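Local coordinates for protein ethylbenzene dehydrogenase alpha-subunit (Aromatoleum aromaticum, PDB 2IVF) that forms the large alpha subunit of a molybdopterin oxidoreductase, holding two pterin guanine dinucleotide cofactors, a molybdenum atom and an iron-sulfur cluster, at residues S214-V219 and Y954-G959. Numbering follows the deposited sequence.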
loop_
_atom_site.group_PDB
_atom_site.type_symbol
_atom_site.label_atom_id
_atom_site.label_comp_id
_atom_site.label_asym_id
_atom_site.label_seq_id
_atom_site.Cartn_x
_atom_site.Cartn_y
_atom_site.Cartn_z
ATOM N N SER A 214 -13.930 -21.226 16.430
ATOM C CA SER A 214 -13.258 -20.348 15.472
ATOM C C SER A 214 -14.238 -19.292 14.923
ATOM O O SER A 214 -14.938 -19.527 13.927
ATOM C CB SER A 214 -12.631 -21.119 14.310
ATOM O OG SER A 214 -12.039 -22.358 14.709
ATOM N N PRO A 215 -14.336 -18.145 15.596
ATOM C CA PRO A 215 -15.129 -17.080 15.047
ATOM C C PRO A 215 -14.844 -16.820 13.573
ATOM O O PRO A 215 -13.674 -16.882 13.120
ATOM C CB PRO A 215 -14.746 -15.900 15.935
ATOM C CG PRO A 215 -14.541 -16.514 17.273
ATOM C CD PRO A 215 -13.839 -17.805 16.949
ATOM N N ASP A 216 -15.918 -16.602 12.827
ATOM C CA ASP A 216 -15.859 -16.463 11.328
ATOM C C ASP A 216 -14.985 -15.305 10.880
ATOM O O ASP A 216 -15.278 -14.166 11.207
ATOM C CB ASP A 216 -17.267 -16.250 10.807
ATOM C CG ASP A 216 -17.385 -16.374 9.323
ATOM O OD1 ASP A 216 -16.645 -15.695 8.580
ATOM O OD2 ASP A 216 -18.281 -17.138 8.886
ATOM N N ILE A 217 -13.924 -15.599 10.137
ATOM C CA ILE A 217 -12.957 -14.599 9.721
ATOM C C ILE A 217 -13.647 -13.466 8.962
ATOM O O ILE A 217 -13.463 -12.312 9.262
ATOM C CB ILE A 217 -11.813 -15.227 8.877
ATOM C CG1 ILE A 217 -10.957 -14.151 8.176
ATOM C CG2 ILE A 217 -12.349 -16.199 7.821
ATOM C CD1 ILE A 217 -10.164 -13.279 9.136
ATOM N N ASN A 218 -14.460 -13.798 7.964
ATOM C CA ASN A 218 -15.017 -12.750 7.101
ATOM C C ASN A 218 -16.019 -11.841 7.755
ATOM O O ASN A 218 -16.044 -10.643 7.487
ATOM C CB ASN A 218 -15.608 -13.365 5.844
ATOM C CG ASN A 218 -14.616 -13.412 4.780
ATOM O OD1 ASN A 218 -13.741 -14.281 4.765
ATOM N ND2 ASN A 218 -14.644 -12.396 3.924
ATOM N N VAL A 219 -16.842 -12.418 8.601
ATOM C CA VAL A 219 -17.818 -11.648 9.361
ATOM C C VAL A 219 -17.043 -10.763 10.381
ATOM O O VAL A 219 -17.452 -9.625 10.681
ATOM C CB VAL A 219 -18.797 -12.589 10.000
ATOM C CG1 VAL A 219 -19.896 -11.841 10.807
ATOM C CG2 VAL A 219 -19.432 -13.491 8.878
ATOM N N TYR A 954 -26.855 -18.243 7.684
ATOM C CA TYR A 954 -25.441 -18.207 7.937
ATOM C C TYR A 954 -24.791 -19.511 7.515
ATOM O O TYR A 954 -25.248 -20.610 7.868
ATOM C CB TYR A 954 -25.134 -17.932 9.426
ATOM C CG TYR A 954 -23.654 -18.089 9.732
ATOM C CD1 TYR A 954 -22.722 -17.210 9.188
ATOM C CD2 TYR A 954 -23.171 -19.161 10.477
ATOM C CE1 TYR A 954 -21.339 -17.364 9.428
ATOM C CE2 TYR A 954 -21.796 -19.301 10.734
ATOM C CZ TYR A 954 -20.895 -18.424 10.193
ATOM O OH TYR A 954 -19.533 -18.565 10.412
ATOM N N TYR A 955 -23.713 -19.373 6.763
ATOM C CA TYR A 955 -22.727 -20.431 6.623
ATOM C C TYR A 955 -21.417 -19.662 6.462
ATOM O O TYR A 955 -21.436 -18.432 6.419
ATOM C CB TYR A 955 -23.037 -21.341 5.442
ATOM C CG TYR A 955 -23.163 -20.621 4.108
ATOM C CD1 TYR A 955 -22.034 -20.347 3.346
ATOM C CD2 TYR A 955 -24.408 -20.252 3.581
ATOM C CE1 TYR A 955 -22.123 -19.703 2.113
ATOM C CE2 TYR A 955 -24.488 -19.580 2.324
ATOM C CZ TYR A 955 -23.348 -19.330 1.598
ATOM O OH TYR A 955 -23.379 -18.677 0.348
ATOM N N PHE A 956 -20.304 -20.382 6.388
ATOM C CA PHE A 956 -18.980 -19.800 6.559
ATOM C C PHE A 956 -18.793 -18.594 5.628
ATOM O O PHE A 956 -19.076 -18.675 4.426
ATOM C CB PHE A 956 -17.927 -20.877 6.315
ATOM C CG PHE A 956 -16.491 -20.393 6.412
ATOM C CD1 PHE A 956 -16.068 -19.586 7.458
ATOM C CD2 PHE A 956 -15.559 -20.814 5.477
ATOM C CE1 PHE A 956 -14.735 -19.166 7.544
ATOM C CE2 PHE A 956 -14.222 -20.390 5.561
ATOM C CZ PHE A 956 -13.826 -19.565 6.598
ATOM N N MET A 957 -18.333 -17.489 6.231
ATOM C CA MET A 957 -18.103 -16.191 5.602
ATOM C C MET A 957 -19.340 -15.431 5.136
ATOM O O MET A 957 -19.224 -14.300 4.618
ATOM C CB MET A 957 -17.118 -16.342 4.443
ATOM C CG MET A 957 -15.831 -17.007 4.859
ATOM S SD MET A 957 -14.671 -17.139 3.501
ATOM C CE MET A 957 -15.774 -17.925 2.350
ATOM N N ASN A 958 -20.516 -16.014 5.326
ATOM C CA ASN A 958 -21.729 -15.497 4.731
ATOM C C ASN A 958 -22.857 -15.416 5.735
ATOM O O ASN A 958 -23.373 -16.413 6.172
ATOM C CB ASN A 958 -22.182 -16.410 3.587
ATOM C CG ASN A 958 -21.258 -16.371 2.423
ATOM O OD1 ASN A 958 -21.531 -15.690 1.431
ATOM N ND2 ASN A 958 -20.133 -17.074 2.529
ATOM N N GLY A 959 -23.250 -14.212 6.089
ATOM C CA GLY A 959 -24.433 -14.041 6.921
ATOM C C GLY A 959 -24.055 -13.798 8.362
ATOM O O GLY A 959 -22.881 -13.764 8.706
#
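Asp-216 and Tyr-954 reach toward each other tip to tip, the phenol OH hydrogen-bonded to carboxylate OD2 at 2.4 Å, a length to be read with caution. OD2 lies at the ring's edge, near its plane, while carboxylate and ring planes stand 62° apart. The same oxygen takes Met-957 N on its syn lone pair at 2.7 Å, a fairly straight bond (155°). With CG anti to its own backbone N (chi1 -168°), Asp-216 also N-caps helix 217-221: Val-219 N meets OD1 from above the carboxylate plane at 3.3 Å, and Asn-218 N adds a weak bond. Met-957 lies within a type II turn, Tyr-955 to Asn-958, and lays its CG over the centre of the Phe-956 ring, 3.5 Å above it. That ring takes Ile-217 CG2 obliquely at CE1 (3.8 Å), whereas Met-957 crosses Asn-218, SD coming 3.3 Å from OD1; Asn-218 ND2 is hydrogen-bonded to Asp-223 O. Val-219 CG2 rests 3.5 Å from Gly-959 O. One buried carboxylate thus ties a helix start in the molybdopterin oxidoreductase region to the loop between strands 915-917 and 969-975; the Met-957 and Val-219 amides and the helix N-terminus would probably favour its ionised form.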